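Local coordinates for hypothetical protein Rv0793 (Mycobacterium tuberculosis, PDB 1Y0H) that is a putative homodimeric monooxygenase that might take part in antibiotic biosynthesis or may scavenge reactive oxygen species to help evade host defences, at residues A21-A24 against L25-M29; Y74-Y77 against R78-G82; D66-R69 against G70-H73; Y59-R62 against I63-D66. All coordinates share one frame; numbering follows the deposited sequence.

Interaction 1: residues A21-A24 against L25-M29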
loop_
_atom_site.group_PDB
_atom_site.type_symbol
_atom_site.label_atom_id
_atom_site.label_comp_id
_atom_site.label_asym_id
_atom_site.label_seq_id
_atom_site.Cartn_x
_atom_site.Cartn_y
_atom_site.Cartn_z
ATOM N N ALA A 21 -21.775 2.711 4.335
ATOM C CA ALA A 21 -21.707 4.109 3.921
ATOM C C ALA A 21 -20.296 4.504 3.455
ATOM O O ALA A 21 -20.133 5.211 2.441
ATOM C CB ALA A 21 -22.211 5.030 5.054
ATOM N N LEU A 22 -19.280 4.032 4.173
ATOM C CA LEU A 22 -17.907 4.335 3.786
ATOM C C LEU A 22 -17.602 3.683 2.446
ATOM O O LEU A 22 -17.015 4.317 1.566
ATOM C CB LEU A 22 -16.922 3.843 4.840
ATOM C CG LEU A 22 -15.442 4.050 4.470
ATOM C CD1 LEU A 22 -15.058 5.513 4.313
ATOM C CD2 LEU A 22 -14.622 3.339 5.523
ATOM N N ARG A 23 -18.009 2.428 2.289
ATOM C CA ARG A 23 -17.770 1.736 1.021
ATOM C C ARG A 23 -18.359 2.530 -0.150
ATOM O O ARG A 23 -17.689 2.729 -1.176
ATOM C CB ARG A 23 -18.315 0.309 1.059
ATOM C CG ARG A 23 -18.242 -0.400 -0.291
ATOM C CD ARG A 23 -16.811 -0.633 -0.709
ATOM N NE ARG A 23 -16.733 -1.247 -2.039
ATOM C CZ ARG A 23 -16.908 -2.541 -2.291
ATOM N NH1 ARG A 23 -16.808 -2.975 -3.547
ATOM N NH2 ARG A 23 -17.163 -3.404 -1.310
ATOM N N ALA A 24 -19.586 3.020 0.012
ATOM C CA ALA A 24 -20.250 3.814 -1.033
ATOM C C ALA A 24 -19.510 5.115 -1.345
ATOM O O ALA A 24 -19.389 5.507 -2.508
ATOM C CB ALA A 24 -21.677 4.095 -0.642
ATOM N N LEU A 25 -19.017 5.771 -0.295
ATOM C CA LEU A 25 -18.250 7.006 -0.436
ATOM C C LEU A 25 -16.966 6.760 -1.221
ATOM O O LEU A 25 -16.624 7.517 -2.144
ATOM C CB LEU A 25 -17.936 7.596 0.939
ATOM C CG LEU A 25 -17.350 9.003 0.912
ATOM C CD1 LEU A 25 -18.426 10.028 0.568
ATOM C CD2 LEU A 25 -16.744 9.315 2.270
ATOM N N LEU A 26 -16.253 5.699 -0.853
ATOM C CA LEU A 26 -15.014 5.374 -1.542
ATOM C C LEU A 26 -15.281 4.859 -2.958
ATOM O O LEU A 26 -14.548 5.199 -3.883
ATOM C CB LEU A 26 -14.178 4.398 -0.710
ATOM C CG LEU A 26 -13.765 4.896 0.684
ATOM C CD1 LEU A 26 -12.878 3.865 1.357
ATOM C CD2 LEU A 26 -13.067 6.250 0.637
ATOM N N ASP A 27 -16.353 4.087 -3.143
ATOM C CA ASP A 27 -16.720 3.596 -4.473
ATOM C C ASP A 27 -16.866 4.729 -5.472
ATOM O O ASP A 27 -16.429 4.609 -6.621
ATOM C CB ASP A 27 -18.047 2.823 -4.443
ATOM C CG ASP A 27 -17.908 1.393 -3.923
ATOM O OD1 ASP A 27 -16.793 0.839 -3.862
ATOM O OD2 ASP A 27 -18.963 0.794 -3.575
ATOM N N ALA A 28 -17.482 5.824 -5.036
ATOM C CA ALA A 28 -17.775 6.960 -5.907
ATOM C C ALA A 28 -16.515 7.694 -6.371
ATOM O O ALA A 28 -16.561 8.472 -7.319
ATOM C CB ALA A 28 -18.722 7.923 -5.216
ATOM N N MET A 29 -15.405 7.438 -5.692
ATOM C CA MET A 29 -14.119 8.057 -6.031
ATOM C C MET A 29 -13.429 7.324 -7.166
ATOM O O MET A 29 -12.570 7.888 -7.837
ATOM C CB MET A 29 -13.198 8.041 -4.817
ATOM C CG MET A 29 -13.588 9.048 -3.727
ATOM S SD MET A 29 -13.296 10.760 -4.222
ATOM C CE MET A 29 -11.507 10.826 -4.179
HETATM O O HOH W 1 -16.450 -0.932 -5.900
#
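The guanidinium of Arg23 carries Asp27 OD1 and a water at its edge, in its plane. The Asp27 carboxylate is turned almost perpendicular to it, the two planes standing 80° apart. This is an i to i+4 salt bridge on helix 19-35, one of the helices that pack on the antiparallel sheet of the ferredoxin-like fold. Arg23 NE donates to Asp27 OD1 at 2.8 Å, arriving on the syn side of the oxygen. The arginine gets there by a single bend: CG lies anti to the backbone N (chi1 173°), and the turn at chi2 swings CD and NE toward the next helical turn. The water closes a small ring, accepting from Arg23 NH1 at 3.1 Å and donating to Asp27 OD1 at 2.7 Å, which leaves that one oxygen with two donors. Beneath the side chains, Asp27 N bonds to Arg23 O, also at 2.7 Å, so the same pair of residues is tied through backbone and side chain alike.

Another side of the helix is apolar. Leu22 and Leu26 are buried there, both against Phe12 of strand 6-12, while Leu25 reaches Tyr77 of helix 72-78. Arg23 also packs on Leu97 of the second subunit. Within the leucine pair, Leu22 CD1 rests against Leu26 CG at 3.9 Å.

Interaction 2: residues Y74-Y77 against R78-G82. With ACT (acetate ion), chain D.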
loop_
_atom_site.group_PDB
_atom_site.type_symbol
_atom_site.label_atom_id
_atom_site.label_comp_id
_atom_site.label_asym_id
_atom_site.label_seq_id
_atom_site.Cartn_x
_atom_site.Cartn_y
_atom_site.Cartn_z
ATOM N N TYR A 74 -12.656 14.583 -4.932
ATOM C CA TYR A 74 -11.884 14.515 -3.693
ATOM C C TYR A 74 -12.486 15.437 -2.643
ATOM O O TYR A 74 -12.628 15.058 -1.488
ATOM C CB TYR A 74 -10.410 14.853 -3.914
ATOM C CG TYR A 74 -9.561 14.750 -2.660
ATOM C CD1 TYR A 74 -8.975 13.533 -2.287
ATOM C CD2 TYR A 74 -9.375 15.855 -1.834
ATOM C CE1 TYR A 74 -8.191 13.433 -1.140
ATOM C CE2 TYR A 74 -8.601 15.765 -0.685
ATOM C CZ TYR A 74 -8.017 14.555 -0.346
ATOM O OH TYR A 74 -7.248 14.463 0.790
ATOM N N LEU A 75 -12.838 16.650 -3.042
ATOM C CA LEU A 75 -13.347 17.613 -2.070
ATOM C C LEU A 75 -14.686 17.182 -1.476
ATOM O O LEU A 75 -14.942 17.427 -0.290
ATOM C CB LEU A 75 -13.421 19.018 -2.670
ATOM C CG LEU A 75 -12.082 19.665 -3.041
ATOM C CD1 LEU A 75 -12.336 21.030 -3.646
ATOM C CD2 LEU A 75 -11.082 19.759 -1.872
ATOM N N ASN A 76 -15.525 16.541 -2.285
ATOM C CA ASN A 76 -16.796 15.996 -1.815
ATOM C C ASN A 76 -16.546 14.911 -0.780
ATOM O O ASN A 76 -17.177 14.886 0.277
ATOM C CB ASN A 76 -17.620 15.434 -2.980
ATOM C CG ASN A 76 -18.913 14.794 -2.518
ATOM O OD1 ASN A 76 -19.780 15.466 -1.968
ATOM N ND2 ASN A 76 -19.055 13.492 -2.748
ATOM N N TYR A 77 -15.609 14.022 -1.098
ATOM C CA TYR A 77 -15.213 12.938 -0.214
ATOM C C TYR A 77 -14.640 13.476 1.104
ATOM O O TYR A 77 -15.005 13.003 2.179
ATOM C CB TYR A 77 -14.201 12.035 -0.941
ATOM C CG TYR A 77 -13.104 11.499 -0.049
ATOM C CD1 TYR A 77 -13.284 10.328 0.675
ATOM C CD2 TYR A 77 -11.886 12.176 0.077
ATOM C CE1 TYR A 77 -12.278 9.851 1.516
ATOM C CE2 TYR A 77 -10.895 11.715 0.922
ATOM C CZ TYR A 77 -11.101 10.550 1.638
ATOM O OH TYR A 77 -10.125 10.051 2.467
ATOM N N ARG A 78 -13.750 14.464 1.019
ATOM C CA ARG A 78 -13.072 14.990 2.218
ATOM C C ARG A 78 -14.046 15.597 3.219
ATOM O O ARG A 78 -13.841 15.517 4.433
ATOM C CB ARG A 78 -11.989 16.008 1.855
ATOM C CG ARG A 78 -10.993 16.262 2.990
ATOM C CD ARG A 78 -9.966 15.138 3.076
ATOM N NE ARG A 78 -8.940 15.347 4.101
ATOM C CZ ARG A 78 -7.749 15.913 3.889
ATOM N NH1 ARG A 78 -7.409 16.368 2.684
ATOM N NH2 ARG A 78 -6.889 16.034 4.893
ATOM N N ALA A 79 -15.118 16.179 2.689
ATOM C CA ALA A 79 -16.153 16.819 3.492
ATOM C C ALA A 79 -16.983 15.843 4.311
ATOM O O ALA A 79 -17.658 16.259 5.261
ATOM C CB ALA A 79 -17.072 17.636 2.586
ATOM N N GLN A 80 -16.949 14.562 3.946
ATOM C CA GLN A 80 -17.884 13.581 4.499
ATOM C C GLN A 80 -17.229 12.409 5.205
ATOM O O GLN A 80 -17.888 11.719 5.976
ATOM C CB GLN A 80 -18.702 12.937 3.390
ATOM C CG GLN A 80 -19.444 13.846 2.490
ATOM C CD GLN A 80 -20.227 13.053 1.473
ATOM O OE1 GLN A 80 -21.128 12.272 1.816
ATOM N NE2 GLN A 80 -19.879 13.230 0.209
ATOM N N VAL A 81 -15.972 12.128 4.873
ATOM C CA VAL A 81 -15.368 10.875 5.316
ATOM C C VAL A 81 -15.199 10.736 6.833
ATOM O O VAL A 81 -15.502 9.669 7.404
ATOM C CB VAL A 81 -14.047 10.561 4.567
ATOM C CG1 VAL A 81 -12.979 11.614 4.845
ATOM C CG2 VAL A 81 -13.569 9.150 4.913
ATOM N N GLY A 82 -14.736 11.798 7.485
ATOM C CA GLY A 82 -14.370 11.732 8.899
ATOM C C GLY A 82 -15.488 11.293 9.813
ATOM O O GLY A 82 -15.262 10.605 10.819
HETATM C C ACT D . -7.071 11.580 2.067
HETATM O O ACT D . -7.255 10.471 1.494
HETATM O OXT ACT D . -6.124 12.293 1.646
HETATM C CH3 ACT D . -7.936 12.030 3.203
HETATM O O HOH W 2 -21.209 12.147 -1.686
#
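Two donors crowd together at the end of this helix: the amide nitrogens Asn76 ND2 and Gln80 NE2 lie 3.1 Å apart without bonding to each other. A shared water accepts from both, and Gln80 NE2 also donates to Asn76 O at 3.2 Å. The site is the C-terminal end of helix 72-78 in the ferredoxin-like fold, where Tyr77 O takes two backbone donors. Val81 N meets it nearly along the C=O axis at 3.0 Å, whereas Gln80 N comes from above the carbonyl plane.

Val81 then turns its side chain back over the Tyr77 ring, placing CG1 over one face in a CH-pi contact, 4.2 Å from the ring centroid. Behind this pair lie Leu25 of helix 19-35, touched by Val81, and Leu26 and Met29, touched by Tyr77; Tyr77 and Val81 both pack on Phe12 of strand 6-12.

A different flank of the helix is polar. Tyr74 and Arg78 run side by side, pointing the same way, with ring and guanidinium planes 78° apart. Arg78 reaches the ring edge because its chain bends at chi2 (79°). An acetate, probably from the crystallisation liquor, sits in this corner. Its carboxylate is held from the ring edge, where Tyr74 OH donates to acetate OXT at 2.6 Å.

Interaction 3: residues D66-R69 against G70-H73. With ACT (acetate ion), chain C.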
loop_
_atom_site.group_PDB
_atom_site.type_symbol
_atom_site.label_atom_id
_atom_site.label_comp_id
_atom_site.label_asym_id
_atom_site.label_seq_id
_atom_site.Cartn_x
_atom_site.Cartn_y
_atom_site.Cartn_z
ATOM N N ASP A 66 -1.383 16.385 -6.422
ATOM C CA ASP A 66 -1.919 17.677 -6.041
ATOM C C ASP A 66 -3.193 17.977 -6.815
ATOM O O ASP A 66 -4.166 18.466 -6.244
ATOM C CB ASP A 66 -0.862 18.762 -6.236
ATOM C CG ASP A 66 0.325 18.572 -5.307
ATOM O OD1 ASP A 66 0.168 17.872 -4.283
ATOM O OD2 ASP A 66 1.423 19.112 -5.594
ATOM N N GLU A 67 -3.203 17.651 -8.105
ATOM C CA GLU A 67 -4.421 17.823 -8.921
ATOM C C GLU A 67 -5.577 16.986 -8.364
ATOM O O GLU A 67 -6.719 17.451 -8.295
ATOM C CB GLU A 67 -4.144 17.478 -10.388
ATOM C CG GLU A 67 -3.098 18.348 -11.074
ATOM C CD GLU A 67 -3.632 19.689 -11.572
ATOM O OE1 GLU A 67 -2.910 20.347 -12.354
ATOM O OE2 GLU A 67 -4.759 20.091 -11.201
ATOM N N HIS A 68 -5.271 15.765 -7.935
ATOM C CA HIS A 68 -6.279 14.864 -7.376
ATOM C C HIS A 68 -6.910 15.483 -6.131
ATOM O O HIS A 68 -8.126 15.457 -5.956
ATOM C CB HIS A 68 -5.622 13.521 -7.039
ATOM C CG HIS A 68 -6.502 12.588 -6.267
ATOM N ND1 HIS A 68 -7.686 12.094 -6.771
ATOM C CD2 HIS A 68 -6.363 12.049 -5.032
ATOM C CE1 HIS A 68 -8.239 11.289 -5.878
ATOM N NE2 HIS A 68 -7.455 11.245 -4.816
ATOM N N ARG A 69 -6.052 16.017 -5.274
ATOM C CA ARG A 69 -6.472 16.596 -4.006
ATOM C C ARG A 69 -7.260 17.893 -4.158
ATOM O O ARG A 69 -7.841 18.368 -3.183
ATOM C CB ARG A 69 -5.256 16.804 -3.115
ATOM C CG ARG A 69 -4.703 15.508 -2.573
ATOM C CD ARG A 69 -3.380 15.752 -1.883
ATOM N NE ARG A 69 -3.007 14.590 -1.094
ATOM C CZ ARG A 69 -1.878 14.468 -0.403
ATOM N NH1 ARG A 69 -0.975 15.435 -0.404
ATOM N NH2 ARG A 69 -1.663 13.359 0.292
ATOM N N GLY A 70 -7.263 18.469 -5.363
ATOM C CA GLY A 70 -8.066 19.660 -5.654
ATOM C C GLY A 70 -9.342 19.393 -6.436
ATOM O O GLY A 70 -10.103 20.326 -6.749
ATOM N N SER A 71 -9.572 18.126 -6.757
ATOM C CA SER A 71 -10.664 17.712 -7.641
ATOM C C SER A 71 -12.027 17.742 -6.949
ATOM O O SER A 71 -12.102 17.610 -5.722
ATOM C CB SER A 71 -10.400 16.309 -8.179
ATOM O OG SER A 71 -10.532 15.346 -7.149
ATOM N N PRO A 72 -13.113 17.916 -7.734
ATOM C CA PRO A 72 -14.452 17.957 -7.160
ATOM C C PRO A 72 -14.800 16.679 -6.421
ATOM O O PRO A 72 -15.444 16.736 -5.369
ATOM C CB PRO A 72 -15.360 18.132 -8.392
ATOM C CG PRO A 72 -14.501 18.745 -9.396
ATOM C CD PRO A 72 -13.152 18.135 -9.193
ATOM N N HIS A 73 -14.385 15.534 -6.954
ATOM C CA HIS A 73 -14.677 14.277 -6.283
ATOM C C HIS A 73 -13.921 14.163 -4.958
ATOM O O HIS A 73 -14.499 13.724 -3.960
ATOM C CB HIS A 73 -14.484 13.051 -7.192
ATOM C CG HIS A 73 -13.231 13.078 -8.010
ATOM N ND1 HIS A 73 -13.058 13.933 -9.077
ATOM C CD2 HIS A 73 -12.110 12.321 -7.945
ATOM C CE1 HIS A 73 -11.870 13.723 -9.613
ATOM N NE2 HIS A 73 -11.275 12.751 -8.946
HETATM C C ACT C . -8.347 9.381 -1.654
HETATM O O ACT C . -8.365 9.510 -2.895
HETATM O OXT ACT C . -7.235 9.511 -1.081
HETATM C CH3 ACT C . -9.602 9.075 -0.900
#
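Ser71 reaches His68 through its hydroxyl across the break between helix 62-69 and helix 72-78, and that hydroxyl is aimed at the histidine's carbonyl and not at the ring. Ser71 OG donates to His68 O at 2.7 Å, lying in the carbonyl plane, while Ser71 N bonds to the same oxygen at 3.1 Å from well above that plane. One carbonyl therefore receives two donors from a single residue, along two different directions. The hydroxyl has a second task. Ser71 is the N-cap of helix 72-78, and its OG, held between the backbone N and the carbonyl carbon (chi1 70°), accepts from Tyr74 N, which is the capping bond.

His73 turns its ring back under this serine, so that Ser71 OG stands 3.2 Å above the ring plane, over its centre. The His73 ring in turn comes near His68, with His73 NE2 4.2 Å from His68 ND1. These two nitrogens do not bond to each other; both hydrogen-bond to Glu36 OE2. The other ring nitrogen of His68, NE2, donates to acetate O at 2.7 Å, and Tyr42 OH also binds this acetate, which is probably from the crystallisation liquor. Around the chain turn itself, Gly70 N bonds to Glu67 O at 3.2 Å.

Both ring nitrogens of His68 are thus held, ND1 by Glu36 OE2 and NE2 by the acetate, which sets the rotation of the ring. Through the same OE2, Glu36 joins two imidazoles, one from each helix.

Interaction 4: residues Y59-R62 against I63-D66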
loop_
_atom_site.group_PDB
_atom_site.type_symbol
_atom_site.label_atom_id
_atom_site.label_comp_id
_atom_site.label_asym_id
_atom_site.label_seq_id
_atom_site.Cartn_x
_atom_site.Cartn_y
_atom_site.Cartn_z
ATOM N N TYR A 59 0.241 7.695 -8.712
ATOM C CA TYR A 59 0.143 8.883 -9.555
ATOM C C TYR A 59 1.419 9.038 -10.355
ATOM O O TYR A 59 2.496 8.672 -9.899
ATOM C CB TYR A 59 -0.158 10.133 -8.713
ATOM C CG TYR A 59 -1.486 9.979 -8.020
ATOM C CD1 TYR A 59 -2.676 10.261 -8.687
ATOM C CD2 TYR A 59 -1.555 9.499 -6.712
ATOM C CE1 TYR A 59 -3.921 10.071 -8.063
ATOM C CE2 TYR A 59 -2.798 9.306 -6.082
ATOM C CZ TYR A 59 -3.968 9.589 -6.775
ATOM O OH TYR A 59 -5.193 9.403 -6.161
ATOM N N ARG A 60 1.281 9.588 -11.552
ATOM C CA ARG A 60 2.406 9.720 -12.462
ATOM C C ARG A 60 3.416 10.759 -11.972
ATOM O O ARG A 60 4.570 10.744 -12.387
ATOM C CB ARG A 60 1.907 10.041 -13.876
ATOM C CG ARG A 60 0.892 9.002 -14.365
ATOM C CD ARG A 60 0.754 8.900 -15.882
ATOM N NE ARG A 60 0.387 7.525 -16.238
ATOM C CZ ARG A 60 -0.854 7.038 -16.242
ATOM N NH1 ARG A 60 -1.891 7.807 -15.935
ATOM N NH2 ARG A 60 -1.057 5.769 -16.566
ATOM N N SER A 61 2.978 11.648 -11.083
ATOM C CA SER A 61 3.841 12.711 -10.539
ATOM C C SER A 61 3.224 13.230 -9.250
ATOM O O SER A 61 2.042 13.007 -8.995
ATOM C CB SER A 61 3.967 13.871 -11.543
ATOM O OG SER A 61 2.744 14.589 -11.670
ATOM N N ARG A 62 4.020 13.925 -8.435
ATOM C CA ARG A 62 3.466 14.598 -7.267
ATOM C C ARG A 62 2.458 15.672 -7.679
ATOM O O ARG A 62 1.459 15.895 -6.979
ATOM C CB ARG A 62 4.570 15.203 -6.393
ATOM C CG ARG A 62 4.048 16.052 -5.253
ATOM C CD ARG A 62 3.193 15.240 -4.265
ATOM N NE ARG A 62 2.435 16.133 -3.387
ATOM C CZ ARG A 62 2.665 16.275 -2.082
ATOM N NH1 ARG A 62 3.621 15.566 -1.485
ATOM N NH2 ARG A 62 1.928 17.120 -1.372
ATOM N N ILE A 63 2.727 16.336 -8.808
ATOM C CA ILE A 63 1.816 17.328 -9.377
ATOM C C ILE A 63 0.432 16.702 -9.601
ATOM O O ILE A 63 -0.575 17.316 -9.297
ATOM C CB ILE A 63 2.368 17.905 -10.692
ATOM C CG1 ILE A 63 3.611 18.756 -10.387
ATOM C CG2 ILE A 63 1.331 18.734 -11.430
ATOM C CD1 ILE A 63 4.604 18.774 -11.517
ATOM N N ALA A 64 0.416 15.473 -10.110
ATOM C CA ALA A 64 -0.833 14.744 -10.359
ATOM C C ALA A 64 -1.596 14.464 -9.071
ATOM O O ALA A 64 -2.826 14.510 -9.063
ATOM C CB ALA A 64 -0.562 13.436 -11.113
ATOM N N LEU A 65 -0.864 14.157 -8.002
ATOM C CA LEU A 65 -1.476 13.961 -6.676
ATOM C C LEU A 65 -2.079 15.276 -6.192
ATOM O O LEU A 65 -3.148 15.290 -5.609
ATOM C CB LEU A 65 -0.450 13.431 -5.669
ATOM C CG LEU A 65 -0.919 13.318 -4.222
ATOM C CD1 LEU A 65 -2.125 12.389 -4.173
ATOM C CD2 LEU A 65 0.211 12.813 -3.332
ATOM N N ASP A 66 -1.383 16.385 -6.422
ATOM C CA ASP A 66 -1.919 17.677 -6.041
ATOM C C ASP A 66 -3.193 17.977 -6.815
ATOM O O ASP A 66 -4.166 18.466 -6.244
ATOM C CB ASP A 66 -0.862 18.762 -6.236
ATOM C CG ASP A 66 0.325 18.572 -5.307
ATOM O OD1 ASP A 66 0.168 17.872 -4.283
ATOM O OD2 ASP A 66 1.423 19.112 -5.594
#
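Asp66 OD1 is gripped twice by one arginine: Arg62 NE donates to it at 3.0 Å along a nearly straight line (170°), and Arg62 NH2 adds a weak bond at 3.5 Å. The salt bridge spans the first turn of helix 62-69, which follows strand 53-59 in the ferredoxin-like fold. The acceptor lies in the guanidinium plane, at its edge, while the carboxylate is turned 71° from it. A bend at chi2 (62°) turns the arginine along the helix toward Asp66 and brings NE there. Leu65 CD2 lies over one face of the guanidinium, 4.0 Å from Arg62 NE.

At the start of the turn, Ser61 is the N-cap. Its OG accepts from Ala64 N at 2.9 Å, and its carbonyl O takes the next amide, Leu65 N, at 3.3 Å, so two first-turn N-H groups are satisfied by one residue.

Tyr59, at the end of the strand, joins the helix to the sheet. Its ring crosses the Leu65 side chain at about a right angle, with Leu65 CA over one face. The hydroxyl is directed to Glu57, and the ring also meets His68 and Tyr42. Leu65, for its part, reaches Val6 and Val8 of strand 6-12. The nearest approach between tyrosine and leucine is Tyr59 CE2 to Leu65 CD1 at 3.7 Å.

In the fold
Following the chain from the N terminus, interaction 1 comes first, on helix 19-35. All four join adjacent segments, so none closes a long loop, and they run in series without nesting or crossing. Interaction 4 leads out of strand 53-59 into helix 62-69, interaction 3 carries on from the shared Asp66 across the break to helix 72-78, and interaction 2 ends that helix and enters the loop toward strand 90-96. Interaction 1 packs against interactions 2 and 3, chiefly through Leu25 and Met29, tying helix 19-35 to helix 72-78 and to the end of helix 62-69. Its centre is about 22 Å from that of interaction 4, without touching.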